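Local coordinates for protein DyP2 (Amycolatopsis sp. ATCC 39116, PDB 4G2C) that is a haem-dependent dye-decolourising peroxidase with a bound manganese ion, and probably oxidises dyes and lignin-related compounds with hydrogen peroxide, at residues K60-D65 against R95-E100; V69-F74 against G197-L202; P113-G118 against L168-A173. All blocks are in the same frame, centred on the assembly; numbering follows the deposited sequence.

Contact 1. Residues K60-D65 against R95-E100; sequences KAHVRD and RTHLQE. With ACT (acetate ion), chain L; ACT (acetate ion), chain X.
The imidazoles of His62 and His97 form an offset stack, centroids 4.3 Å apart and planes inclined by 24°. The overlap is partial: His62 CD2 sits over one face of the His97 ring near its rim, 3.3 Å from His97 NE2. His97 reaches out from its helix with CG anti to the backbone N (chi1 173°), which lays the ring against residues 60-62. Apolar contact is slight, the methyl Leu98 CD2 resting 3.9 Å from Lys60 CB.

Polar contacts gather at the edge of the His97 ring. Ala61 O lies near the ring plane, 3.3 Å from His97 CE1, and a water is bound at each ring nitrogen: one joins His97 NE2 to Val63 N, the other sits 2.9 Å from His97 ND1 and binds Lys60 O weakly. His62 is gripped at both nitrogens, by ND1 to Val63 O (2.8 Å, 169° at the hydrogen) and by NE2 to Lys92, which also pairs with Glu100. An alanine in place of His62 would probably leave one face of the His97 ring without its stacking partner and Lys92 short of an acceptor.

Acetate ions, probably from the crystallisation liquor, accept from Ala61 N and from the Arg64 guanidinium. The whole is a helix-to-loop junction within the ferredoxin-like part of the DyP fold, setting helix 94-107 against the irregular chain that leads into strand 66-74.

Contact 2. Residues V69-F74 against G197-L202; sequences VLFLGF and GEESGL
Val69-Phe71 and Gly197-Glu199 form an antiparallel strand pair inside the sheet of the DyP alpha+beta domain, strand 66-74 lying between 193-205 and 166-172. The short axes approach to 4.7 Å at 166°, and three backbone hydrogen bonds fix the register. Val69 and Glu199 bond reciprocally, Val69 N to Glu199 O at 2.8 Å and Glu199 N to Val69 O at 2.9 Å; Phe71 N donates to Gly197 O. Between these bonds Leu70 and Glu198 make a non-hydrogen-bonded pair, where Glu198 CA comes within 3.1 Å of Val69 O in a CA-H...O contact.

On the face bearing Leu70, Glu198 extends alongside the leucine, its chi1 of 172° setting CG beside the carbonyl carbon, and Leu70 CD2 rests 3.6 Å from the carboxyl carbon Glu198 CD. This antiparallel sheet, with helices 77-88 and 175-188 packed against it, is the ferredoxin-like arrangement of dye-decolourising peroxidases.

The other face carries Val69, Phe71 and Glu199. Glu199 bends at chi2, and its CG passes 4.0 Å from Phe71 CE2, with ring and carboxylate planes 69° apart. Its buried carboxylate is satisfied by a salt bridge to Lys275 and by hydrogen bonds with Tyr160 and His159, while Phe71 also meets Phe273 edge-to-face. Gly197 leaves room for the phenyl group: a CB there would lie tightly against Phe71 CD2. Gly197 O stands obliquely to the ring, 3.8 Å from Phe71 CD2.

Contact 3. Residues P113-G118 against L168-A173; sequences PYLGVG and LLLGDA
Tyr114-Val117 and Leu168-Gly171 pair as antiparallel strands at the 114-119 margin of the sheet in this ferredoxin-like domain. Their axes approach to 4.5 Å at 164°. Two reciprocal hydrogen-bonded pairs, Tyr114 with Gly171 and Gly116 with Leu169, supply four backbone bonds; in the shortest, Gly116 N reaches Leu169 O at 2.6 Å.

The tyrosine dominates one face. Its chi1 of 164° turns CG to the far side from the amide nitrogen, and the ring extends along the strand pair, over the glycine two residues ahead, so that Gly116 N stands 3.6 Å above one face near the rim. A CB on Gly116 would clash with the phenol oxygen, so this ring position requires a residue without a CB. Leu169 points the same way beside it: its CB touches Tyr114 CE2 at 3.9 Å, and its methyl CD1 lies 3.7 Å from Tyr114 OH. That hydroxyl also has a weak hydrogen bond with Asn57. A CB on Gly171 would come up beside Tyr114 CD2, and His62 meets the ring from another part of the chain.

The face bearing Leu115 and Leu170 is purely aliphatic across the pair. Leu115 holds CG opposite its own N, whereas Leu170 keeps CG beside its N; these choices bring the two side chains together, methyl CD1 to methyl CD1, at 4.1 Å. Leu115 packs further on Leu87 of helix 77-88, and Leu170 on Leu181 of helix 175-188.

Beyond the last bridge Asp172 swings its carboxylate alongside Pro113 (chi1 -158°). No bond to Pro113 N is possible, because that nitrogen carries no hydrogen; Asp172 OD1 lies 3.2 Å from Pro113 CA.

How the contacts relate
Contacts 2 and 3 belong to the same antiparallel sheet, their centres about 11 Å apart. Strands 66-74 and 166-172 are neighbours within it, and the probable hydrogen bond between Leu70 O and Leu168 N (2.7 Å) joins the two pairings. Along the chain contact 3 is nested inside the loop closed by contact 2, whereas contact 1 closes before contact 3 opens and its segments alternate with those of contact 2. Contact 1 lies about 10 Å from contact 3, centre to centre, and about 21 Å from contact 2; its loop 60-65 packs on strand 114-119 of contact 3. Together they tie distant parts of the sequence into one domain of the peroxidase.

Contact 1. Residues K60-D65 against R95-E100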
# COMPACT_ATOMS: atom_id res chain seq x y z
N LYS A 60 2.75 -11.83 3.71
CA LYS A 60 3.25 -11.16 4.90
C LYS A 60 4.35 -10.18 4.47
O LYS A 60 5.30 -10.59 3.83
CB LYS A 60 3.86 -12.20 5.84
CG LYS A 60 4.64 -11.64 7.01
CD LYS A 60 3.77 -11.60 8.22
CE LYS A 60 4.46 -10.97 9.40
NZ LYS A 60 3.42 -10.36 10.27
N ALA A 61 4.22 -8.91 4.82
CA ALA A 61 5.18 -7.90 4.36
C ALA A 61 6.63 -8.26 4.73
O ALA A 61 6.87 -8.91 5.73
CB ALA A 61 4.81 -6.52 4.92
N HIS A 62 7.59 -7.84 3.92
CA HIS A 62 8.99 -8.04 4.27
C HIS A 62 9.54 -6.72 4.79
O HIS A 62 9.18 -5.66 4.28
CB HIS A 62 9.79 -8.55 3.07
CG HIS A 62 11.10 -9.18 3.42
ND1 HIS A 62 12.19 -8.45 3.87
CD2 HIS A 62 11.51 -10.47 3.38
CE1 HIS A 62 13.20 -9.27 4.09
NE2 HIS A 62 12.82 -10.50 3.81
N VAL A 63 10.38 -6.78 5.81
CA VAL A 63 11.07 -5.59 6.30
C VAL A 63 11.84 -5.03 5.13
O VAL A 63 12.52 -5.77 4.42
CB VAL A 63 12.06 -5.94 7.45
CG1 VAL A 63 13.21 -6.81 6.91
CG2 VAL A 63 12.60 -4.67 8.11
N ARG A 64 11.74 -3.72 4.94
CA ARG A 64 12.33 -3.07 3.79
C ARG A 64 12.61 -1.60 4.08
O ARG A 64 12.33 -0.73 3.25
CB ARG A 64 11.39 -3.21 2.58
CG ARG A 64 10.01 -2.61 2.82
CD ARG A 64 8.92 -3.23 1.95
NE ARG A 64 7.63 -2.59 2.24
CZ ARG A 64 6.92 -2.83 3.34
NH1 ARG A 64 7.37 -3.72 4.22
NH2 ARG A 64 5.78 -2.19 3.56
N ASP A 65 13.16 -1.33 5.26
CA ASP A 65 13.41 0.05 5.72
C ASP A 65 14.41 0.71 4.79
O ASP A 65 14.46 1.93 4.68
CB ASP A 65 13.92 0.05 7.16
CG ASP A 65 12.90 -0.48 8.15
OD1 ASP A 65 11.68 -0.28 7.94
OD2 ASP A 65 13.31 -1.09 9.16
N ARG A 95 7.81 -19.36 2.66
CA ARG A 95 7.99 -20.15 3.88
C ARG A 95 9.32 -19.85 4.59
O ARG A 95 9.35 -19.67 5.82
CB ARG A 95 7.89 -21.65 3.62
CG ARG A 95 7.96 -22.46 4.92
CD ARG A 95 8.27 -23.93 4.70
NE ARG A 95 7.24 -24.61 3.92
CZ ARG A 95 6.09 -25.04 4.41
NH1 ARG A 95 5.81 -24.87 5.70
NH2 ARG A 95 5.21 -25.65 3.61
N THR A 96 10.41 -19.79 3.84
CA THR A 96 11.69 -19.41 4.45
C THR A 96 11.56 -18.04 5.11
O THR A 96 12.11 -17.80 6.20
CB THR A 96 12.84 -19.39 3.43
OG1 THR A 96 13.04 -20.70 2.89
CG2 THR A 96 14.12 -18.91 4.09
N HIS A 97 10.86 -17.12 4.46
CA HIS A 97 10.72 -15.78 5.02
C HIS A 97 9.99 -15.85 6.36
O HIS A 97 10.37 -15.20 7.33
CB HIS A 97 9.98 -14.84 4.07
CG HIS A 97 9.66 -13.51 4.68
ND1 HIS A 97 8.51 -12.82 4.40
CD2 HIS A 97 10.35 -12.75 5.57
CE1 HIS A 97 8.49 -11.69 5.10
NE2 HIS A 97 9.60 -11.63 5.81
N LEU A 98 8.93 -16.65 6.40
CA LEU A 98 8.09 -16.77 7.59
C LEU A 98 8.89 -17.33 8.76
O LEU A 98 8.80 -16.84 9.90
CB LEU A 98 6.87 -17.63 7.28
CG LEU A 98 5.86 -16.93 6.35
CD1 LEU A 98 4.72 -17.85 5.94
CD2 LEU A 98 5.33 -15.67 7.02
N GLN A 99 9.69 -18.35 8.46
CA GLN A 99 10.57 -18.97 9.43
C GLN A 99 11.51 -17.91 9.97
O GLN A 99 11.70 -17.79 11.18
CB GLN A 99 11.38 -20.06 8.74
CG GLN A 99 11.67 -21.26 9.61
CD GLN A 99 12.02 -22.49 8.77
OE1 GLN A 99 11.33 -22.80 7.79
NE2 GLN A 99 13.08 -23.18 9.15
N GLU A 100 12.08 -17.12 9.08
CA GLU A 100 12.94 -16.02 9.51
C GLU A 100 12.16 -15.09 10.45
O GLU A 100 12.65 -14.74 11.52
CB GLU A 100 13.52 -15.25 8.33
CG GLU A 100 14.54 -16.04 7.50
CD GLU A 100 15.12 -15.23 6.34
OE1 GLU A 100 14.69 -14.08 6.11
OE2 GLU A 100 16.01 -15.76 5.65
C ACT L . 4.30 -3.24 6.81
O ACT L . 5.54 -3.47 6.75
OXT ACT L . 3.88 -2.16 6.31
CH3 ACT L . 3.34 -4.21 7.46
C ACT X . 1.04 -8.31 6.93
O ACT X . 2.10 -7.92 6.40
OXT ACT X . 0.12 -8.68 6.14
CH3 ACT X . 0.87 -8.34 8.42
O HOH W 1 6.05 -13.74 3.14
O HOH W 2 10.52 -9.27 7.31

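Contact 2. Residues V69-F74 against G197-L202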
# COMPACT_ATOMS: atom_id res chain seq x y z
N VAL A 69 14.64 -0.02 -5.71
CA VAL A 69 13.70 -0.44 -6.75
C VAL A 69 14.36 -0.28 -8.11
O VAL A 69 14.88 0.79 -8.42
CB VAL A 69 12.43 0.44 -6.78
CG1 VAL A 69 11.43 -0.09 -7.78
CG2 VAL A 69 11.79 0.55 -5.38
N LEU A 70 14.33 -1.33 -8.92
CA LEU A 70 14.97 -1.33 -10.24
C LEU A 70 13.96 -1.71 -11.31
O LEU A 70 13.40 -2.80 -11.28
CB LEU A 70 16.15 -2.30 -10.27
CG LEU A 70 17.34 -2.01 -9.35
CD1 LEU A 70 18.37 -3.14 -9.47
CD2 LEU A 70 17.99 -0.66 -9.67
N PHE A 71 13.71 -0.80 -12.25
CA PHE A 71 12.86 -1.10 -13.39
C PHE A 71 13.74 -1.49 -14.57
O PHE A 71 14.72 -0.82 -14.87
CB PHE A 71 11.99 0.10 -13.74
CG PHE A 71 11.16 0.59 -12.59
CD1 PHE A 71 10.14 -0.21 -12.07
CD2 PHE A 71 11.40 1.82 -12.01
CE1 PHE A 71 9.37 0.22 -11.00
CE2 PHE A 71 10.65 2.25 -10.93
CZ PHE A 71 9.63 1.45 -10.43
N LEU A 72 13.39 -2.59 -15.22
CA LEU A 72 14.25 -3.17 -16.25
C LEU A 72 13.60 -3.13 -17.62
O LEU A 72 12.37 -3.05 -17.74
CB LEU A 72 14.57 -4.62 -15.89
CG LEU A 72 15.11 -4.90 -14.49
CD1 LEU A 72 15.41 -6.37 -14.32
CD2 LEU A 72 16.34 -4.04 -14.17
N GLY A 73 14.44 -3.20 -18.66
CA GLY A 73 14.00 -3.37 -20.04
C GLY A 73 14.68 -4.59 -20.63
O GLY A 73 15.87 -4.78 -20.43
N PHE A 74 13.94 -5.44 -21.34
CA PHE A 74 14.49 -6.64 -21.95
C PHE A 74 14.89 -6.40 -23.40
O PHE A 74 14.03 -6.27 -24.28
CB PHE A 74 13.47 -7.79 -21.88
CG PHE A 74 13.15 -8.25 -20.48
CD1 PHE A 74 14.01 -7.96 -19.42
CD2 PHE A 74 12.00 -8.99 -20.22
CE1 PHE A 74 13.72 -8.38 -18.12
CE2 PHE A 74 11.70 -9.42 -18.94
CZ PHE A 74 12.56 -9.12 -17.88
N GLY A 197 15.23 2.67 -14.96
CA GLY A 197 14.86 3.53 -13.85
C GLY A 197 15.13 2.89 -12.51
O GLY A 197 15.16 1.67 -12.39
N GLU A 198 15.32 3.73 -11.49
CA GLU A 198 15.59 3.25 -10.14
C GLU A 198 14.94 4.18 -9.11
O GLU A 198 14.77 5.36 -9.37
CB GLU A 198 17.10 3.17 -9.90
CG GLU A 198 17.50 2.87 -8.46
CD GLU A 198 18.98 2.49 -8.31
OE1 GLU A 198 19.71 2.48 -9.32
OE2 GLU A 198 19.40 2.20 -7.17
N GLU A 199 14.55 3.63 -7.96
CA GLU A 199 14.07 4.45 -6.85
C GLU A 199 14.66 3.89 -5.56
O GLU A 199 15.04 2.72 -5.49
CB GLU A 199 12.52 4.43 -6.75
CG GLU A 199 11.76 4.81 -8.02
CD GLU A 199 11.73 6.31 -8.29
OE1 GLU A 199 12.16 7.09 -7.42
OE2 GLU A 199 11.26 6.71 -9.39
N SER A 200 14.75 4.73 -4.53
CA SER A 200 15.20 4.27 -3.22
C SER A 200 14.15 4.60 -2.17
O SER A 200 13.66 5.73 -2.08
CB SER A 200 16.56 4.89 -2.85
OG SER A 200 17.50 4.75 -3.92
N GLY A 201 13.80 3.59 -1.38
CA GLY A 201 12.88 3.78 -0.28
C GLY A 201 13.63 3.89 1.04
O GLY A 201 14.61 3.19 1.28
N LEU A 202 13.18 4.80 1.88
CA LEU A 202 13.78 4.99 3.20
C LEU A 202 12.64 5.06 4.20
O LEU A 202 11.81 5.98 4.14
CB LEU A 202 14.61 6.27 3.23
CG LEU A 202 15.20 6.64 4.59
CD1 LEU A 202 16.35 5.69 4.96
CD2 LEU A 202 15.64 8.11 4.64

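Contact 3. Residues P113-G118 against L168-A173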
# COMPACT_ATOMS: atom_id res chain seq x y z
N PRO A 113 18.00 -10.74 3.27
CA PRO A 113 17.44 -9.67 2.44
C PRO A 113 16.25 -10.17 1.60
O PRO A 113 16.04 -11.37 1.45
CB PRO A 113 18.62 -9.27 1.53
CG PRO A 113 19.83 -9.88 2.15
CD PRO A 113 19.37 -11.11 2.88
N TYR A 114 15.48 -9.22 1.07
CA TYR A 114 14.35 -9.52 0.19
C TYR A 114 14.68 -9.13 -1.24
O TYR A 114 15.05 -7.98 -1.52
CB TYR A 114 13.09 -8.79 0.68
CG TYR A 114 11.94 -8.70 -0.31
CD1 TYR A 114 11.42 -9.83 -0.94
CD2 TYR A 114 11.35 -7.47 -0.59
CE1 TYR A 114 10.35 -9.72 -1.84
CE2 TYR A 114 10.30 -7.35 -1.49
CZ TYR A 114 9.80 -8.47 -2.10
OH TYR A 114 8.75 -8.32 -2.98
N LEU A 115 14.56 -10.11 -2.13
CA LEU A 115 14.66 -9.91 -3.57
C LEU A 115 13.32 -10.22 -4.21
O LEU A 115 12.93 -11.38 -4.33
CB LEU A 115 15.71 -10.86 -4.17
CG LEU A 115 15.72 -10.81 -5.70
CD1 LEU A 115 15.90 -9.37 -6.14
CD2 LEU A 115 16.82 -11.69 -6.29
N GLY A 116 12.59 -9.18 -4.59
CA GLY A 116 11.30 -9.36 -5.23
C GLY A 116 11.42 -9.19 -6.73
O GLY A 116 12.19 -8.36 -7.20
N VAL A 117 10.66 -9.98 -7.48
CA VAL A 117 10.70 -9.92 -8.92
C VAL A 117 9.28 -9.84 -9.51
O VAL A 117 8.46 -10.74 -9.33
CB VAL A 117 11.47 -11.13 -9.51
CG1 VAL A 117 11.43 -11.11 -11.05
CG2 VAL A 117 12.92 -11.15 -9.00
N GLY A 118 9.00 -8.76 -10.24
CA GLY A 118 7.76 -8.66 -10.97
C GLY A 118 7.97 -8.46 -12.47
O GLY A 118 8.95 -7.86 -12.87
N LEU A 168 12.59 -5.01 -9.94
CA LEU A 168 13.32 -5.73 -8.91
C LEU A 168 13.17 -4.96 -7.61
O LEU A 168 13.33 -3.74 -7.60
CB LEU A 168 14.80 -5.84 -9.26
CG LEU A 168 15.19 -7.00 -10.16
CD1 LEU A 168 14.15 -7.21 -11.23
CD2 LEU A 168 16.55 -6.72 -10.78
N LEU A 169 12.85 -5.67 -6.54
CA LEU A 169 12.80 -5.07 -5.21
C LEU A 169 13.88 -5.72 -4.34
O LEU A 169 13.91 -6.93 -4.17
CB LEU A 169 11.41 -5.23 -4.59
CG LEU A 169 10.24 -4.69 -5.44
CD1 LEU A 169 8.89 -5.11 -4.85
CD2 LEU A 169 10.31 -3.18 -5.59
N LEU A 170 14.77 -4.89 -3.82
CA LEU A 170 15.83 -5.34 -2.93
C LEU A 170 15.66 -4.62 -1.61
O LEU A 170 15.85 -3.40 -1.54
CB LEU A 170 17.20 -4.99 -3.51
CG LEU A 170 17.69 -5.65 -4.80
CD1 LEU A 170 16.75 -5.35 -5.98
CD2 LEU A 170 19.12 -5.18 -5.06
N GLY A 171 15.30 -5.35 -0.56
CA GLY A 171 14.96 -4.73 0.71
C GLY A 171 15.54 -5.42 1.93
O GLY A 171 15.76 -6.65 1.95
N ASP A 172 15.78 -4.63 2.97
CA ASP A 172 16.38 -5.13 4.20
C ASP A 172 16.21 -4.06 5.28
O ASP A 172 15.80 -2.93 4.98
CB ASP A 172 17.86 -5.46 3.98
CG ASP A 172 18.41 -6.46 5.00
OD1 ASP A 172 18.22 -7.68 4.81
OD2 ASP A 172 19.04 -6.02 5.98
N ALA A 173 16.52 -4.42 6.52
CA ALA A 173 16.46 -3.48 7.63
C ALA A 173 17.53 -2.40 7.50
O ALA A 173 17.35 -1.28 7.95
CB ALA A 173 16.62 -4.23 8.96